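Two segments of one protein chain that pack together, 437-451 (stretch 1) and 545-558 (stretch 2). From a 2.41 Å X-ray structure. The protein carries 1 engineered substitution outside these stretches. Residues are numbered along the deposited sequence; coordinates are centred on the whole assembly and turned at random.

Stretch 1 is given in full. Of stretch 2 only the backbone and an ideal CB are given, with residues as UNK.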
ATOM      1  N   THR A 437      10.811  -3.478  17.979  1.00 59.67           N
ATOM      2  CA  THR A 437       9.557  -3.964  17.407  1.00 55.24           C
ATOM      3  C   THR A 437       9.260  -5.359  17.964  1.00 58.12           C
ATOM      4  O   THR A 437       8.205  -5.947  17.625  1.00 61.94           O
ATOM      5  CB  THR A 437       9.664  -4.141  15.853  1.00 54.58           C
ATOM      6  OG1 THR A 437      10.772  -5.034  15.582  1.00 56.02           O
ATOM      7  CG2 THR A 437       9.847  -2.811  15.129  1.00 45.53           C
ATOM      8  N   LYS A 438      10.196  -5.908  18.748  1.00 59.95           N
ATOM      9  CA  LYS A 438      10.056  -7.264  19.338  1.00 64.47           C
ATOM     10  C   LYS A 438       8.658  -7.474  19.934  1.00 65.23           C
ATOM     11  O   LYS A 438       7.959  -8.415  19.540  1.00 63.41           O
ATOM     12  CB  LYS A 438      11.144  -7.537  20.398  1.00 67.66           C
ATOM     13  CG  LYS A 438      11.416  -9.023  20.689  1.00 74.60           C
ATOM     14  CD  LYS A 438      11.976  -9.302  22.107  1.00 86.12           C
ATOM     15  CE  LYS A 438      10.992  -9.948  23.130  1.00 93.22           C
ATOM     16  NZ  LYS A 438       9.526  -9.996  22.763  1.00 85.56           N
ATOM     17  N   ASN A 439       8.262  -6.608  20.880  1.00 66.47           N
ATOM     18  CA  ASN A 439       6.951  -6.721  21.546  1.00 65.39           C
ATOM     19  C   ASN A 439       5.726  -6.704  20.586  1.00 69.58           C
ATOM     20  O   ASN A 439       4.803  -7.567  20.697  1.00 68.31           O
ATOM     21  CB  ASN A 439       6.791  -5.629  22.627  1.00 62.52           C
ATOM     22  CG  ASN A 439       7.559  -5.965  23.932  1.00 70.74           C
ATOM     23  OD1 ASN A 439       8.025  -7.099  24.143  1.00 69.25           O
ATOM     24  ND2 ASN A 439       7.693  -4.973  24.809  1.00 64.42           N
ATOM     25  N   GLN A 440       5.710  -5.734  19.656  1.00 63.92           N
ATOM     26  CA  GLN A 440       4.505  -5.493  18.861  1.00 55.97           C
ATOM     27  C   GLN A 440       4.362  -6.636  17.897  1.00 54.28           C
ATOM     28  O   GLN A 440       3.261  -7.084  17.616  1.00 54.37           O
ATOM     29  CB  GLN A 440       4.572  -4.146  18.167  1.00 52.40           C
ATOM     30  CG  GLN A 440       3.390  -3.803  17.253  1.00 53.64           C
ATOM     31  CD  GLN A 440       2.022  -4.131  17.838  1.00 56.71           C
ATOM     32  OE1 GLN A 440       1.774  -4.024  19.054  1.00 54.88           O
ATOM     33  NE2 GLN A 440       1.146  -4.573  16.979  1.00 52.40           N
ATOM     34  N   ASN A 441       5.489  -7.197  17.490  1.00 54.61           N
ATOM     35  CA  ASN A 441       5.478  -8.250  16.490  1.00 55.30           C
ATOM     36  C   ASN A 441       4.993  -9.583  17.058  1.00 57.07           C
ATOM     37  O   ASN A 441       4.117 -10.268  16.458  1.00 58.44           O
ATOM     38  CB  ASN A 441       6.847  -8.346  15.795  1.00 56.43           C
ATOM     39  CG  ASN A 441       7.049  -7.240  14.765  1.00 54.47           C
ATOM     40  OD1 ASN A 441       6.090  -6.613  14.311  1.00 50.43           O
ATOM     41  ND2 ASN A 441       8.306  -6.987  14.400  1.00 52.99           N
ATOM     42  N   ALA A 442       5.483  -9.913  18.242  1.00 56.05           N
ATOM     43  CA  ALA A 442       4.867 -11.004  19.013  1.00 61.72           C
ATOM     44  C   ALA A 442       3.339 -10.790  19.377  1.00 63.82           C
ATOM     45  O   ALA A 442       2.502 -11.685  19.173  1.00 70.51           O
ATOM     46  CB  ALA A 442       5.708 -11.355  20.244  1.00 61.85           C
ATOM     47  N   ARG A 443       2.957  -9.628  19.898  1.00 61.99           N
ATOM     48  CA  ARG A 443       1.538  -9.310  20.007  1.00 58.57           C
ATOM     49  C   ARG A 443       0.784  -9.615  18.687  1.00 59.97           C
ATOM     50  O   ARG A 443      -0.179 -10.420  18.671  1.00 58.29           O
ATOM     51  CB  ARG A 443       1.405  -7.842  20.353  1.00 59.74           C
ATOM     52  CG  ARG A 443      -0.030  -7.308  20.458  1.00 61.78           C
ATOM     53  CD  ARG A 443      -0.029  -6.132  21.425  1.00 61.89           C
ATOM     54  NE  ARG A 443      -1.333  -5.523  21.515  1.00 65.28           N
ATOM     55  CZ  ARG A 443      -1.770  -4.553  20.721  1.00 60.35           C
ATOM     56  NH1 ARG A 443      -0.974  -4.049  19.793  1.00 53.54           N
ATOM     57  NH2 ARG A 443      -3.000  -4.058  20.908  1.00 58.79           N
ATOM     58  N   PHE A 444       1.240  -8.988  17.592  1.00 55.06           N
ATOM     59  CA  PHE A 444       0.644  -9.175  16.254  1.00 51.94           C
ATOM     60  C   PHE A 444       0.550 -10.661  15.898  1.00 51.51           C
ATOM     61  O   PHE A 444      -0.494 -11.151  15.480  1.00 54.68           O
ATOM     62  CB  PHE A 444       1.483  -8.407  15.227  1.00 53.22           C
ATOM     63  CG  PHE A 444       1.048  -8.602  13.794  1.00 52.59           C
ATOM     64  CD1 PHE A 444       0.058  -7.811  13.241  1.00 49.44           C
ATOM     65  CD2 PHE A 444       1.655  -9.577  13.002  1.00 48.47           C
ATOM     66  CE1 PHE A 444      -0.328  -7.983  11.918  1.00 51.68           C
ATOM     67  CE2 PHE A 444       1.295  -9.744  11.693  1.00 50.32           C
ATOM     68  CZ  PHE A 444       0.291  -8.947  11.142  1.00 52.79           C
ATOM     69  N   VAL A 445       1.614 -11.413  16.118  1.00 52.71           N
ATOM     70  CA  VAL A 445       1.538 -12.808  15.784  1.00 51.71           C
ATOM     71  C   VAL A 445       0.417 -13.469  16.579  1.00 58.33           C
ATOM     72  O   VAL A 445      -0.436 -14.188  16.017  1.00 59.67           O
ATOM     73  CB  VAL A 445       2.910 -13.511  15.904  1.00 51.86           C
ATOM     74  CG1 VAL A 445       2.753 -15.028  15.900  1.00 50.87           C
ATOM     75  CG2 VAL A 445       3.822 -13.093  14.745  1.00 47.85           C
ATOM     76  N   ASN A 446       0.362 -13.206  17.883  1.00 60.34           N
ATOM     77  CA  ASN A 446      -0.719 -13.799  18.710  1.00 60.83           C
ATOM     78  C   ASN A 446      -2.121 -13.388  18.190  1.00 60.03           C
ATOM     79  O   ASN A 446      -3.037 -14.210  18.062  1.00 58.11           O
ATOM     80  CB  ASN A 446      -0.588 -13.353  20.151  1.00 59.07           C
ATOM     81  CG  ASN A 446       0.558 -13.983  20.861  1.00 63.11           C
ATOM     82  OD1 ASN A 446       0.954 -15.128  20.569  1.00 66.81           O
ATOM     83  ND2 ASN A 446       1.106 -13.248  21.845  1.00 64.08           N
ATOM     84  N   GLN A 447      -2.280 -12.115  17.878  1.00 58.88           N
ATOM     85  CA  GLN A 447      -3.600 -11.650  17.429  1.00 60.41           C
ATOM     86  C   GLN A 447      -4.055 -12.407  16.205  1.00 59.01           C
ATOM     87  O   GLN A 447      -5.153 -12.940  16.178  1.00 61.05           O
ATOM     88  CB  GLN A 447      -3.553 -10.185  17.091  1.00 58.39           C
ATOM     89  CG  GLN A 447      -3.132  -9.333  18.265  1.00 61.51           C
ATOM     90  CD  GLN A 447      -3.038  -7.859  17.914  1.00 58.77           C
ATOM     91  OE1 GLN A 447      -2.364  -7.460  16.967  1.00 55.04           O
ATOM     92  NE2 GLN A 447      -3.734  -7.044  18.682  1.00 55.01           N
ATOM     93  N   MET A 448      -3.172 -12.483  15.215  1.00 58.81           N
ATOM     94  CA  MET A 448      -3.497 -13.025  13.901  1.00 57.64           C
ATOM     95  C   MET A 448      -3.678 -14.502  14.055  1.00 58.27           C
ATOM     96  O   MET A 448      -4.502 -15.111  13.393  1.00 64.94           O
ATOM     97  CB  MET A 448      -2.342 -12.755  12.891  1.00 61.14           C
ATOM     98  CG  MET A 448      -2.129 -11.281  12.537  1.00 56.91           C
ATOM     99  SD  MET A 448      -3.557 -10.632  11.638  1.00 56.41           S
ATOM    100  CE  MET A 448      -3.302 -11.297   9.976  1.00 54.10           C
ATOM    101  N   THR A 449      -2.895 -15.105  14.921  1.00 57.76           N
ATOM    102  CA  THR A 449      -3.120 -16.492  15.126  1.00 60.67           C
ATOM    103  C   THR A 449      -4.461 -16.745  15.859  1.00 65.97           C
ATOM    104  O   THR A 449      -5.227 -17.607  15.436  1.00 70.48           O
ATOM    105  CB  THR A 449      -1.878 -17.284  15.661  1.00 63.72           C
ATOM    106  OG1 THR A 449      -2.296 -18.157  16.700  1.00 64.95           O
ATOM    107  CG2 THR A 449      -0.745 -16.414  16.188  1.00 60.00           C
ATOM    108  N   ASP A 450      -4.778 -15.988  16.909  1.00 67.02           N
ATOM    109  CA  ASP A 450      -6.123 -16.098  17.565  1.00 68.80           C
ATOM    110  C   ASP A 450      -7.287 -15.877  16.540  1.00 70.30           C
ATOM    111  O   ASP A 450      -8.231 -16.682  16.483  1.00 63.86           O
ATOM    112  CB  ASP A 450      -6.229 -15.189  18.831  1.00 70.47           C
ATOM    113  CG  ASP A 450      -5.304 -15.683  20.045  1.00 81.65           C
ATOM    114  OD1 ASP A 450      -5.455 -16.847  20.497  1.00 86.54           O
ATOM    115  OD2 ASP A 450      -4.444 -14.918  20.583  1.00 77.75           O
ATOM    116  N   ASP A 451      -7.169 -14.849  15.671  1.00 68.50           N
ATOM    117  CA  ASP A 451      -8.181 -14.603  14.616  1.00 67.57           C
ATOM    118  C   ASP A 451      -8.311 -15.793  13.720  1.00 69.86           C
ATOM    119  O   ASP A 451      -9.400 -16.100  13.247  1.00 72.00           O
ATOM    120  CB  ASP A 451      -7.819 -13.434  13.704  1.00 66.51           C
ATOM    121  CG  ASP A 451      -7.712 -12.142  14.426  1.00 68.82           C
ATOM    122  OD1 ASP A 451      -7.872 -12.130  15.663  1.00 78.12           O
ATOM    123  OD2 ASP A 451      -7.459 -11.130  13.766  1.00 68.45           O
ATOM    124  N   UNK A 545       2.085  -4.069  30.453  1.00 80.15           N
ATOM    125  CA  UNK A 545       1.724  -5.306  31.134  1.00 84.52           C
ATOM    126  C   UNK A 545       1.073  -6.282  30.158  1.00 84.17           C
ATOM    127  O   UNK A 545       1.280  -7.502  30.237  1.00 86.34           O
ATOM    128  CB  UNK A 545       0.785  -5.019  32.307  1.00 84.52           C
ATOM    129  N   UNK A 546       0.292  -5.719  29.231  1.00 84.75           N
ATOM    130  CA  UNK A 546      -0.296  -6.445  28.087  1.00 77.65           C
ATOM    131  C   UNK A 546       0.778  -7.113  27.222  1.00 75.38           C
ATOM    132  O   UNK A 546       0.688  -8.311  26.898  1.00 73.34           O
ATOM    133  CB  UNK A 546      -1.126  -5.490  27.227  1.00 77.65           C
ATOM    134  N   UNK A 547       1.806  -6.350  26.862  1.00 73.31           N
ATOM    135  CA  UNK A 547       2.938  -6.944  26.190  1.00 73.68           C
ATOM    136  C   UNK A 547       3.524  -8.119  26.990  1.00 77.91           C
ATOM    137  O   UNK A 547       3.781  -9.197  26.418  1.00 73.94           O
ATOM    138  CB  UNK A 547       4.010  -5.880  25.946  1.00 73.68           C
ATOM    139  N   UNK A 548       3.687  -7.914  28.312  1.00 85.83           N
ATOM    140  CA  UNK A 548       4.335  -8.892  29.209  1.00 90.98           C
ATOM    141  C   UNK A 548       3.584 -10.203  29.069  1.00 87.53           C
ATOM    142  O   UNK A 548       4.181 -11.283  29.041  1.00 86.70           O
ATOM    143  CB  UNK A 548       4.344  -8.417  30.663  1.00 90.98           C
ATOM    144  N   UNK A 549       2.263 -10.082  28.946  1.00 83.00           N
ATOM    145  CA  UNK A 549       1.384 -11.241  28.825  1.00 82.67           C
ATOM    146  C   UNK A 549       1.535 -11.914  27.459  1.00 82.06           C
ATOM    147  O   UNK A 549       1.679 -13.161  27.380  1.00 80.15           O
ATOM    148  CB  UNK A 549      -0.071 -10.825  29.048  1.00 82.67           C
ATOM    149  N   UNK A 550       1.531 -11.086  26.396  1.00 76.44           N
ATOM    150  CA  UNK A 550       1.800 -11.579  25.062  1.00 75.54           C
ATOM    151  C   UNK A 550       3.097 -12.330  25.055  1.00 75.08           C
ATOM    152  O   UNK A 550       3.173 -13.437  24.514  1.00 75.66           O
ATOM    153  CB  UNK A 550       1.834 -10.437  24.045  1.00 75.54           C
ATOM    154  N   UNK A 551       4.122 -11.768  25.684  1.00 74.35           N
ATOM    155  CA  UNK A 551       5.431 -12.424  25.652  1.00 78.45           C
ATOM    156  C   UNK A 551       5.368 -13.806  26.300  1.00 81.26           C
ATOM    157  O   UNK A 551       6.026 -14.734  25.856  1.00 82.11           O
ATOM    158  CB  UNK A 551       6.478 -11.560  26.359  1.00 78.45           C
ATOM    159  N   UNK A 552       4.519 -13.967  27.299  1.00 82.72           N
ATOM    160  CA  UNK A 552       4.367 -15.298  27.886  1.00 89.27           C
ATOM    161  C   UNK A 552       3.624 -16.248  26.936  1.00 87.41           C
ATOM    162  O   UNK A 552       3.918 -17.451  26.876  1.00 86.36           O
ATOM    163  CB  UNK A 552       3.624 -15.202  29.220  1.00 89.27           C
ATOM    164  N   UNK A 553       2.668 -15.709  26.185  1.00 83.31           N
ATOM    165  CA  UNK A 553       1.962 -16.547  25.214  1.00 82.91           C
ATOM    166  C   UNK A 553       2.903 -17.026  24.093  1.00 83.17           C
ATOM    167  O   UNK A 553       2.911 -18.205  23.709  1.00 86.55           O
ATOM    168  CB  UNK A 553       0.784 -15.776  24.616  1.00 82.91           C
ATOM    169  N   UNK A 554       3.716 -16.100  23.613  1.00 79.91           N
ATOM    170  CA  UNK A 554       4.730 -16.361  22.607  1.00 80.68           C
ATOM    171  C   UNK A 554       5.607 -17.576  22.940  1.00 83.68           C
ATOM    172  O   UNK A 554       5.699 -18.525  22.151  1.00 80.30           O
ATOM    173  CB  UNK A 554       5.609 -15.121  22.437  1.00 80.68           C
ATOM    174  N   UNK A 555       6.227 -17.531  24.122  1.00 85.29           N
ATOM    175  CA  UNK A 555       7.038 -18.632  24.670  1.00 90.43           C
ATOM    176  C   UNK A 555       6.406 -20.003  24.472  1.00 91.61           C
ATOM    177  O   UNK A 555       7.051 -20.937  23.976  1.00 90.75           O
ATOM    178  CB  UNK A 555       7.279 -18.405  26.164  1.00 90.43           C
ATOM    179  N   UNK A 556       5.139 -20.100  24.863  1.00 90.37           N
ATOM    180  CA  UNK A 556       4.400 -21.343  24.771  1.00 92.15           C
ATOM    181  C   UNK A 556       4.021 -21.697  23.340  1.00 90.65           C
ATOM    182  O   UNK A 556       4.033 -22.866  22.956  1.00 93.64           O
ATOM    183  CB  UNK A 556       3.139 -21.260  25.634  1.00 92.15           C
ATOM    184  N   UNK A 557       3.705 -20.706  22.527  1.00 86.17           N
ATOM    185  CA  UNK A 557       3.456 -21.035  21.130  1.00 84.68           C
ATOM    186  C   UNK A 557       4.744 -21.566  20.511  1.00 83.34           C
ATOM    187  O   UNK A 557       4.746 -22.557  19.765  1.00 84.03           O
ATOM    188  CB  UNK A 557       2.941 -19.817  20.360  1.00 84.68           C
ATOM    189  N   UNK A 558       5.843 -20.943  20.901  1.00 82.44           N
ATOM    190  CA  UNK A 558       7.139 -21.225  20.313  1.00 83.35           C
ATOM    191  C   UNK A 558       7.499 -22.689  20.603  1.00 85.13           C
ATOM    192  O   UNK A 558       7.741 -23.482  19.694  1.00 82.13           O
ATOM    193  CB  UNK A 558       8.206 -20.273  20.857  1.00 83.35           C
TER

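Residues 438-451 and 545-558 are both helical, and their axes cross at 64° with a closest approach of 9.0 Å.

Position 545, Ala545, is out of reach. At 546 the CA-to-CB bond points toward stretch 1, but no atom lies within 5.5 Å of the ideal CB, so a medium or long side chain is needed for contact. Ile546 makes a marginal one, its CG2 4.5 Å from Arg443 NE.

Position 547 also points toward stretch 1, near the side chain of Asn439, with Gln440 OE1 farther along. A long side chain ending in a donor would suit, whether aromatic or basic. The residue is Tyr547. Its ring receives Asn439 CB over one face, 3.8 Å from the centroid, and its OH donates to Gln440 OE1 at 2.9 Å. The same oxygen accepts a hydrogen bond from Arg443 NH1 (2.8 Å), which ties the tyrosine to a pair already formed within stretch 1.

Positions 548 and 549 point away and sideways, respectively, and meet open space; Glu548 and Leu549 make no contact.

At 550 the ideal CB lies 3.6 Å from Asn446 ND2 and 4.2 Å from Arg443 CA. The backbones are close here, so a flat side chain with an acceptor is attractive, though a small one would also fit. His550 lays its ring face against Arg443, whose CA is 3.8 Å from the ring centroid, while ND1 accepts from Asn446 ND2 at 2.8 Å.

Position 551 points sideways, near Lys438 NZ and the Asn439 amide, an environment for a polar or acidic group. Asn551 turns its end inward to meet these residues.

Position 552 points away, and Gln552 makes no contact. At 553, with the ideal CB 3.8 Å from Asn446 ND2, either an aliphatic or a small polar residue is plausible; Ile553 places CG2 3.3 Å from Asn446 OD1. Position 554 points sideways beside Ala442, allowing small or polar choices. Asp554 brings OD1 within 3.6 Å of Ala442 CB.

Positions 555 and 556 are out of reach and hold Ala555 and Leu556. Position 557 points toward stretch 1, but its nearest neighbour, Asn446 OD1, is 5.1 Å from the ideal CB, and the Asp450 carboxylate lies beyond. A long basic side chain is favoured. Arg557 donates from NH1 to Asn446 OD1 (3.0 Å) and forms a salt bridge from NH2 to Asp450 OD1 (2.8 Å), completing the hole that holds Asn446. Position 558, Lys558, is out of reach.

Stretch 2 545-558: AIYELHNQIDALRK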
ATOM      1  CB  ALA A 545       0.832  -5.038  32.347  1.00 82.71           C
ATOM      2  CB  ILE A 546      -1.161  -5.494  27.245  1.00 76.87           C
ATOM      3  CG1 ILE A 546      -2.402  -5.114  28.048  1.00 78.28           C
ATOM      4  CG2 ILE A 546      -1.566  -6.133  25.917  1.00 74.32           C
ATOM      5  CD1 ILE A 546      -3.258  -4.023  27.454  1.00 71.15           C
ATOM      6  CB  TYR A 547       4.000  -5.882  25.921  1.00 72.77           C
ATOM      7  CG  TYR A 547       3.674  -5.002  24.747  1.00 69.39           C
ATOM      8  CD1 TYR A 547       3.206  -5.555  23.563  1.00 67.08           C
ATOM      9  CD2 TYR A 547       3.863  -3.611  24.804  1.00 71.09           C
ATOM     10  CE1 TYR A 547       2.915  -4.752  22.465  1.00 64.72           C
ATOM     11  CE2 TYR A 547       3.584  -2.791  23.709  1.00 66.93           C
ATOM     12  CZ  TYR A 547       3.107  -3.363  22.536  1.00 65.97           C
ATOM     13  OH  TYR A 547       2.794  -2.577  21.411  1.00 66.57           O
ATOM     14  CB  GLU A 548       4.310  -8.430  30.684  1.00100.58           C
ATOM     15  CG  GLU A 548       5.472  -7.548  31.158  1.00110.53           C
ATOM     16  CD  GLU A 548       6.526  -8.299  31.990  1.00120.84           C
ATOM     17  OE1 GLU A 548       6.268  -8.606  33.188  1.00127.53           O
ATOM     18  OE2 GLU A 548       7.635  -8.558  31.455  1.00117.72           O
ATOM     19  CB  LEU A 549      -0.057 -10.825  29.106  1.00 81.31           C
ATOM     20  CG  LEU A 549      -0.304 -10.493  30.585  1.00 86.90           C
ATOM     21  CD1 LEU A 549      -1.722  -9.971  30.838  1.00 87.71           C
ATOM     22  CD2 LEU A 549      -0.002 -11.701  31.465  1.00 86.64           C
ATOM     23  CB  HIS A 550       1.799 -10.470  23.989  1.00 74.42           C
ATOM     24  CG  HIS A 550       0.407 -10.150  23.432  1.00 73.74           C
ATOM     25  ND1 HIS A 550      -0.360 -11.064  22.804  1.00 74.24           N
ATOM     26  CD2 HIS A 550      -0.344  -8.980  23.451  1.00 73.61           C
ATOM     27  CE1 HIS A 550      -1.551 -10.524  22.459  1.00 75.12           C
ATOM     28  NE2 HIS A 550      -1.537  -9.246  22.850  1.00 77.38           N
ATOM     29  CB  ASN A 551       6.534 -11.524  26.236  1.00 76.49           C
ATOM     30  CG  ASN A 551       6.833 -10.322  25.324  1.00 76.97           C
ATOM     31  OD1 ASN A 551       7.169  -9.219  25.776  1.00 77.67           O
ATOM     32  ND2 ASN A 551       6.690 -10.533  24.022  1.00 71.39           N
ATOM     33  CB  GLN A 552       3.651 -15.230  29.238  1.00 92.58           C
ATOM     34  CG  GLN A 552       4.446 -14.574  30.362  1.00 92.43           C
ATOM     35  CD  GLN A 552       3.551 -14.325  31.567  1.00 96.36           C
ATOM     36  OE1 GLN A 552       3.110 -15.270  32.242  1.00 92.80           O
ATOM     37  NE2 GLN A 552       3.246 -13.049  31.819  1.00 96.26           N
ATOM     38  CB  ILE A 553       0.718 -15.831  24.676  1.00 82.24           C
ATOM     39  CG1 ILE A 553      -0.284 -15.707  25.827  1.00 80.84           C
ATOM     40  CG2 ILE A 553       0.159 -16.548  23.444  1.00 79.76           C
ATOM     41  CD1 ILE A 553      -1.566 -14.957  25.534  1.00 77.51           C
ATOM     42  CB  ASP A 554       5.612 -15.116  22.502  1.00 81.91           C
ATOM     43  CG  ASP A 554       6.097 -14.870  21.108  1.00 80.60           C
ATOM     44  OD1 ASP A 554       7.282 -14.517  20.979  1.00 83.96           O
ATOM     45  OD2 ASP A 554       5.296 -15.028  20.152  1.00 81.06           O
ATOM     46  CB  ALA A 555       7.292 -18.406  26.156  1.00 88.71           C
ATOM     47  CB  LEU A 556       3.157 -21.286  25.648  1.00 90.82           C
ATOM     48  CG  LEU A 556       3.458 -21.363  27.156  1.00 99.21           C
ATOM     49  CD1 LEU A 556       2.205 -20.942  27.898  1.00 95.90           C
ATOM     50  CD2 LEU A 556       3.955 -22.734  27.633  1.00 93.79           C
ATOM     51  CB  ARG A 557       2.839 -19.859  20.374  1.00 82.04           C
ATOM     52  CG  ARG A 557       1.299 -19.962  20.304  1.00 87.84           C
ATOM     53  CD  ARG A 557       0.539 -18.669  20.622  1.00 86.46           C
ATOM     54  NE  ARG A 557      -0.890 -18.852  20.378  1.00 88.10           N
ATOM     55  CZ  ARG A 557      -1.848 -17.947  20.568  1.00 85.01           C
ATOM     56  NH1 ARG A 557      -1.584 -16.737  21.022  1.00 86.77           N
ATOM     57  NH2 ARG A 557      -3.102 -18.265  20.302  1.00 87.25           N
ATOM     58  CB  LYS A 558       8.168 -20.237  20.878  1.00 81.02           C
ATOM     59  CG  LYS A 558       9.614 -20.387  20.404  1.00 81.00           C
ATOM     60  CD  LYS A 558      10.416 -19.178  20.893  1.00 79.69           C
ATOM     61  CE  LYS A 558      11.546 -18.749  19.965  1.00 71.11           C
ATOM     62  NZ  LYS A 558      12.734 -19.570  20.224  1.00 74.24           N
TER
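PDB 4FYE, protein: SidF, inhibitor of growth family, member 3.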